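Local atomic coordinates of uncharacterized protein VP1736 (Vibrio parahaemolyticus, PDB entry 3LXQ), a protein that is of unknown function but belongs to the sulfatase family, within the alkaline phosphatase clan. Residues A[144-148]-A[378-382]; A[386-390]-A[427-432]. One frame throughout, in Å; residues are numbered along the deposited sequence.

In the fold
Contacts 1 and 2 lie side by side, their centres about 9 Å apart, and meet in a five-stranded antiparallel sheet in the later part of the chain. Contact 1 joins the edge strand 377-382 to the loop 144-148, which follows helix 133-141 in the sulfatase-family region; contact 2 joins the next strand, 385-390, to helix 422-441. Along the chain, contact 1 closes before contact 2 opens. The two strands are consecutive and antiparallel, and probable hydrogen bonds tie them, M380 O to G387 N and A378 O to L389 N. The small sheet thus carries its own late helix while its first strand meets a loop 230 residues earlier, joining the two parts of the chain.

Contact 1 (A[144-148]-A[378-382]); sequences FPPSP and AMMQY
Q381, P146 and M379 carry this buried meeting of a proline-rich loop with the edge strand 377-382. The strand turns M379 and Q381 to the loop and M380 to the other side. CB of Q381 rests 3.7 Å from CB of P146, and beyond it the side chain bends at chi2 (87°), which brings its amide alongside the peptide of the next loop residue. There S147 O sits 3.3 Å from Q381 CD. The same oxygen is 3.5 Å from Q381 OE1, two acceptors with no proton to share, while Q381 NE2 lies 3.8 Å from P148 CA. NE2 is hydrogen-bonded to Y45 OH and D383 O, which hold the amide in place, and S147 O takes a weak hydrogen bond from R135 NH1. Nearer the start of the strand, the selenium of M379, a selenomethionine, reaches P145 CB at 4.2 Å and P146 CD at 4.4 Å, touching two consecutive proline rings. No hydrogen bond crosses between 144-148 and 378-382. The prolines have no N-H to offer; the contact rests largely on their rings against selenium and aliphatic carbon, and the glutamine amide lies by S147 O without bonding to it.

Contact 2 (A[386-390]-A[427-432]); sequences FGYLT and RAKANA
F386 and Y388 belong to the face of an antiparallel sheet against which helix 422-441 packs, and they supply most of the strand's side of the contact. The axes of the short segments 386-390 and 427-432 approach to 8.5 Å, with 130° between their directions, so the helix runs obliquely back over the strand. F386 has CG anti to the backbone N (chi1 176°), which carries its ring out to the helix. A432 CA then stands over the centre of one face, 3.6 Å from the centroid and almost on the ring normal, a CH-pi contact; A432 CB comes close to F386 CD1 over the same ring. Farther out on this ring, CE1 lies 3.4 Å from A428 O, an oxygen already bonded to A432 N within the helix.

Y388 lies against three helix residues, all on one side of its ring. Its CB meets A428 CB at 3.7 Å, and two residues approach the ring obliquely: CE2 is 3.6 Å from R427 NE, and CE1 is 3.6 Å from N431 ND2. The guanidinium plane is tilted 23° from the ring, and the asparagine amide is also roughly aligned with it. The amide is held by ND2 donating to R427 O at 2.8 Å, on the opposite face of that carbonyl from the backbone N of N431, and by a hydrogen bond with S60 OG. Farther along the strand, T390 CG2 touches R427 NH2 at 3.6 Å.

Strand 385-390 runs between its sheet neighbours 377-382 and 394-398, and both touch the helix as well: M379 meets N431, while V395 and L397 reach A428 and A432. Helix 50-61 adds L56, V57 and S60 to the packing round A430, N431 and R427.

Contact 1 (A[144-148]-A[378-382])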
# COMPACT_ATOMS: atom_id res chain seq x y z
N PHE A 144 -6.22 -6.12 2.83
CA PHE A 144 -6.14 -7.41 3.48
C PHE A 144 -4.79 -7.51 4.14
O PHE A 144 -3.78 -7.18 3.52
CB PHE A 144 -6.30 -8.52 2.43
CG PHE A 144 -6.58 -9.90 2.99
CD1 PHE A 144 -7.69 -10.14 3.81
CD2 PHE A 144 -5.78 -10.98 2.63
CE1 PHE A 144 -7.95 -11.41 4.31
CE2 PHE A 144 -6.05 -12.27 3.12
CZ PHE A 144 -7.13 -12.48 3.95
N PRO A 145 -4.76 -7.95 5.41
CA PRO A 145 -3.51 -8.10 6.14
C PRO A 145 -2.71 -9.29 5.62
O PRO A 145 -3.20 -10.03 4.76
CB PRO A 145 -3.96 -8.36 7.60
CG PRO A 145 -5.41 -8.08 7.63
CD PRO A 145 -5.92 -8.28 6.25
N PRO A 146 -1.48 -9.46 6.11
CA PRO A 146 -0.53 -10.45 5.60
C PRO A 146 -0.66 -11.84 6.23
O PRO A 146 -1.27 -11.99 7.29
CB PRO A 146 0.84 -9.83 5.94
CG PRO A 146 0.57 -9.00 7.18
CD PRO A 146 -0.88 -8.56 7.11
N SER A 147 -0.10 -12.84 5.56
CA SER A 147 -0.01 -14.19 6.10
C SER A 147 1.38 -14.70 5.79
O SER A 147 2.14 -13.99 5.11
CB SER A 147 -1.10 -15.11 5.50
OG SER A 147 -0.84 -15.44 4.14
N PRO A 148 1.75 -15.89 6.29
CA PRO A 148 3.00 -16.55 5.88
C PRO A 148 2.93 -17.04 4.44
O PRO A 148 3.94 -17.46 3.90
CB PRO A 148 3.09 -17.76 6.82
CG PRO A 148 2.25 -17.42 7.95
CD PRO A 148 1.12 -16.60 7.41
N ALA A 378 1.68 -1.11 13.37
CA ALA A 378 2.06 -1.62 12.06
C ALA A 378 2.26 -3.12 12.14
O ALA A 378 3.02 -3.64 13.01
CB ALA A 378 3.37 -0.94 11.56
N MSE A 379 1.58 -3.83 11.25
CA MSE A 379 1.83 -5.25 11.06
C MSE A 379 2.83 -5.42 9.94
O MSE A 379 2.70 -4.79 8.90
CB MSE A 379 0.54 -5.98 10.68
CG MSE A 379 -0.67 -5.59 11.51
SE MSE A 379 -2.09 -6.82 10.98
CE MSE A 379 -3.64 -5.61 11.23
N MSE A 380 3.81 -6.28 10.13
CA MSE A 380 4.72 -6.59 9.03
C MSE A 380 5.16 -8.05 8.97
O MSE A 380 5.44 -8.69 10.00
CB MSE A 380 5.86 -5.56 8.91
CG MSE A 380 6.68 -5.35 10.13
SE MSE A 380 7.25 -3.49 10.41
CE MSE A 380 6.63 -3.46 12.26
N GLN A 381 5.15 -8.59 7.75
CA GLN A 381 5.48 -9.98 7.50
C GLN A 381 6.77 -10.04 6.73
O GLN A 381 6.85 -9.54 5.61
CB GLN A 381 4.38 -10.66 6.68
CG GLN A 381 4.53 -12.16 6.58
CD GLN A 381 3.88 -12.90 7.74
OE1 GLN A 381 2.78 -12.54 8.18
NE2 GLN A 381 4.55 -13.95 8.24
N TYR A 382 7.78 -10.66 7.35
CA TYR A 382 9.05 -10.92 6.70
C TYR A 382 9.18 -12.42 6.49
O TYR A 382 9.62 -13.16 7.39
CB TYR A 382 10.22 -10.36 7.54
CG TYR A 382 11.57 -10.57 6.91
CD1 TYR A 382 11.96 -9.81 5.80
CD2 TYR A 382 12.47 -11.53 7.40
CE1 TYR A 382 13.19 -10.00 5.20
CE2 TYR A 382 13.70 -11.72 6.80
CZ TYR A 382 14.06 -10.95 5.70
OH TYR A 382 15.27 -11.11 5.09

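Contact 2 (A[386-390]-A[427-432])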
# COMPACT_ATOMS: atom_id res chain seq x y z
N PHE A 386 6.14 -12.76 11.54
CA PHE A 386 5.14 -11.70 11.64
C PHE A 386 5.48 -10.79 12.80
O PHE A 386 5.75 -11.24 13.92
CB PHE A 386 3.73 -12.28 11.85
CG PHE A 386 2.65 -11.23 12.05
CD1 PHE A 386 2.32 -10.77 13.34
CD2 PHE A 386 1.94 -10.72 10.96
CE1 PHE A 386 1.29 -9.80 13.52
CE2 PHE A 386 0.94 -9.76 11.13
CZ PHE A 386 0.61 -9.30 12.40
N GLY A 387 5.47 -9.49 12.51
CA GLY A 387 5.76 -8.47 13.51
C GLY A 387 4.61 -7.51 13.74
O GLY A 387 3.91 -7.12 12.80
N TYR A 388 4.41 -7.15 15.00
CA TYR A 388 3.39 -6.18 15.39
C TYR A 388 4.06 -5.05 16.17
O TYR A 388 4.52 -5.23 17.32
CB TYR A 388 2.28 -6.86 16.22
CG TYR A 388 0.95 -6.10 16.25
CD1 TYR A 388 -0.02 -6.31 15.26
CD2 TYR A 388 0.67 -5.19 17.27
CE1 TYR A 388 -1.25 -5.62 15.30
CE2 TYR A 388 -0.53 -4.51 17.32
CZ TYR A 388 -1.48 -4.72 16.33
OH TYR A 388 -2.65 -4.04 16.40
N LEU A 389 4.17 -3.91 15.51
CA LEU A 389 4.79 -2.72 16.06
C LEU A 389 3.73 -1.76 16.61
O LEU A 389 2.76 -1.43 15.91
CB LEU A 389 5.64 -2.02 14.99
CG LEU A 389 6.38 -0.72 15.38
CD1 LEU A 389 7.59 -0.99 16.31
CD2 LEU A 389 6.82 0.09 14.16
N THR A 390 3.91 -1.35 17.86
CA THR A 390 3.13 -0.27 18.47
C THR A 390 4.09 0.74 19.10
O THR A 390 5.30 0.55 19.09
CB THR A 390 2.15 -0.80 19.56
OG1 THR A 390 2.87 -1.01 20.77
CG2 THR A 390 1.49 -2.12 19.14
N ARG A 427 -2.82 -9.95 21.15
CA ARG A 427 -3.27 -9.02 20.12
C ARG A 427 -2.43 -9.22 18.84
O ARG A 427 -2.96 -9.19 17.73
CB ARG A 427 -3.17 -7.58 20.62
CG ARG A 427 -3.48 -6.54 19.54
CD ARG A 427 -3.33 -5.14 20.08
NE ARG A 427 -1.99 -4.91 20.60
CZ ARG A 427 -1.64 -3.87 21.35
NH1 ARG A 427 -2.54 -2.95 21.66
NH2 ARG A 427 -0.38 -3.76 21.78
N ALA A 428 -1.14 -9.43 19.01
CA ALA A 428 -0.20 -9.67 17.91
C ALA A 428 -0.52 -11.00 17.23
O ALA A 428 -0.65 -11.06 16.00
CB ALA A 428 1.23 -9.66 18.43
N LYS A 429 -0.62 -12.06 18.03
CA LYS A 429 -0.96 -13.41 17.55
C LYS A 429 -2.29 -13.40 16.80
O LYS A 429 -2.40 -13.92 15.68
CB LYS A 429 -0.95 -14.43 18.71
CG LYS A 429 -0.94 -15.90 18.30
CD LYS A 429 -0.76 -16.83 19.51
CE LYS A 429 -1.20 -18.26 19.20
NZ LYS A 429 -1.35 -19.12 20.42
N ALA A 430 -3.31 -12.79 17.40
CA ALA A 430 -4.63 -12.69 16.79
C ALA A 430 -4.57 -12.05 15.39
O ALA A 430 -5.19 -12.55 14.44
CB ALA A 430 -5.58 -11.93 17.70
N ASN A 431 -3.82 -10.96 15.27
CA ASN A 431 -3.64 -10.29 13.99
C ASN A 431 -2.76 -11.06 12.99
O ASN A 431 -2.99 -11.01 11.78
CB ASN A 431 -3.17 -8.85 14.20
CG ASN A 431 -4.31 -7.93 14.62
OD1 ASN A 431 -5.18 -7.59 13.81
ND2 ASN A 431 -4.30 -7.52 15.87
N ALA A 432 -1.76 -11.79 13.50
CA ALA A 432 -0.94 -12.70 12.70
C ALA A 432 -1.76 -13.79 12.01
O ALA A 432 -1.43 -14.22 10.91
CB ALA A 432 0.13 -13.36 13.58